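Local coordinates for protein charybdin (Charybdis maritima, PDB 2B7U) that belongs to the ribosome-inactivating proteins, a family of plant proteins, at residues G114-Y117 / E118-A121. Numbering follows the deposited sequence.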
loop_
_atom_site.group_PDB
_atom_site.type_symbol
_atom_site.label_atom_id
_atom_site.label_comp_id
_atom_site.label_asym_id
_atom_site.label_seq_id
_atom_site.Cartn_x
_atom_site.Cartn_y
_atom_site.Cartn_z
ATOM N N GLY A 114 -11.376 6.050 -7.807
ATOM C CA GLY A 114 -9.983 5.661 -7.912
ATOM C C GLY A 114 -9.425 5.306 -6.555
ATOM O O GLY A 114 -10.136 5.367 -5.566
ATOM N N PRO A 115 -8.135 4.914 -6.507
ATOM C CA PRO A 115 -7.438 4.481 -5.307
ATOM C C PRO A 115 -6.966 5.588 -4.360
ATOM O O PRO A 115 -6.491 5.292 -3.250
ATOM C CB PRO A 115 -6.237 3.717 -5.886
ATOM C CG PRO A 115 -5.934 4.402 -7.151
ATOM C CD PRO A 115 -7.269 4.813 -7.701
ATOM N N SER A 116 -7.108 6.852 -4.743
ATOM C CA SER A 116 -6.625 7.902 -3.844
ATOM C C SER A 116 -7.545 7.944 -2.644
ATOM O O SER A 116 -8.739 7.653 -2.759
ATOM C CB SER A 116 -6.581 9.253 -4.533
ATOM O OG SER A 116 -7.863 9.823 -4.669
ATOM N N TYR A 117 -7.004 8.307 -1.484
ATOM C CA TYR A 117 -7.830 8.381 -0.274
ATOM C C TYR A 117 -8.888 9.486 -0.318
ATOM O O TYR A 117 -9.934 9.328 0.290
ATOM C CB TYR A 117 -6.974 8.502 0.997
ATOM C CG TYR A 117 -6.161 7.279 1.267
ATOM C CD1 TYR A 117 -4.782 7.349 1.339
ATOM C CD2 TYR A 117 -6.779 6.029 1.424
ATOM C CE1 TYR A 117 -4.027 6.220 1.568
ATOM C CE2 TYR A 117 -6.034 4.873 1.659
ATOM C CZ TYR A 117 -4.653 4.982 1.724
ATOM O OH TYR A 117 -3.897 3.852 1.936
ATOM N N GLU A 118 -8.641 10.563 -1.057
ATOM C CA GLU A 118 -9.665 11.580 -1.272
ATOM C C GLU A 118 -10.894 10.953 -1.933
ATOM O O GLU A 118 -12.031 11.195 -1.501
ATOM C CB GLU A 118 -9.108 12.712 -2.153
ATOM C CG GLU A 118 -10.081 13.805 -2.522
ATOM C CD GLU A 118 -9.395 14.982 -3.224
ATOM O OE1 GLU A 118 -8.205 14.861 -3.605
ATOM O OE2 GLU A 118 -10.044 16.038 -3.396
ATOM N N GLU A 119 -10.654 10.157 -2.976
ATOM C CA GLU A 119 -11.745 9.519 -3.723
ATOM C C GLU A 119 -12.371 8.384 -2.942
ATOM O O GLU A 119 -13.593 8.246 -2.932
ATOM C CB GLU A 119 -11.244 9.005 -5.071
ATOM C CG GLU A 119 -10.828 10.156 -6.007
ATOM C CD GLU A 119 -10.958 9.834 -7.499
ATOM O OE1 GLU A 119 -11.443 8.741 -7.850
ATOM O OE2 GLU A 119 -10.581 10.706 -8.327
ATOM N N LEU A 120 -11.549 7.593 -2.260
ATOM C CA LEU A 120 -12.090 6.490 -1.452
ATOM C C LEU A 120 -12.900 7.000 -0.286
ATOM O O LEU A 120 -13.954 6.454 0.001
ATOM C CB LEU A 120 -10.971 5.590 -0.921
ATOM C CG LEU A 120 -10.352 4.592 -1.898
ATOM C CD1 LEU A 120 -9.043 4.086 -1.278
ATOM C CD2 LEU A 120 -11.268 3.436 -2.269
ATOM N N ALA A 121 -12.394 8.024 0.403
ATOM C CA ALA A 121 -13.129 8.611 1.528
ATOM C C ALA A 121 -14.475 9.190 1.091
ATOM O O ALA A 121 -15.463 9.035 1.786
ATOM C CB ALA A 121 -12.275 9.699 2.207
#
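Ser116 turns OG in between its own N and C (chi1 76°), and Glu119 sends CG off beside its backbone N (chi1 -66°), which brings the two side chains together at the start of helix 117-124. Ser116 is the N-cap. Its OG accepts a long hydrogen bond from Glu119 N at 3.3 Å, the capping bond. The same oxygen lies 3.3 Å from Glu119 CG, so hydroxyl and methylene are in contact. Beyond CG the chain of Glu119 runs extended, past Ser116 OG toward Gly114. There OE1 of Glu119 accepts from Gly114 N at 2.7 Å, on the anti side of the carboxylate and 25° out of its plane. This bond ties Gly114, two residues before the cap, to the first turn and restrains the end of Glu119. The helical bonding then begins: Leu120 N donates to Ser116 O at 2.9 Å, and Ala121 N to Tyr117 O at 2.8 Å. Leu120 lies against the carbonyls of the loop. Its CD1 is 3.4 Å from Pro115 O and also meets the Tyr117 ring obliquely, Tyr117 CD2 to Leu120 CD1 4.0 Å. Leu120 also packs against Phe113 and against Ile159 of helix 151-170. The Tyr117 hydroxyl is hydrogen-bonded to Glu167 and Ser162 of that helix, so the first turn is fastened to a neighbouring helix. The arrangement is a serine N-cap at a helix N-terminus, with a separate glutamate bond to the preceding loop, where the chain passes from strand 109-110 into helix 117-124 of the ribosome-inactivating protein fold.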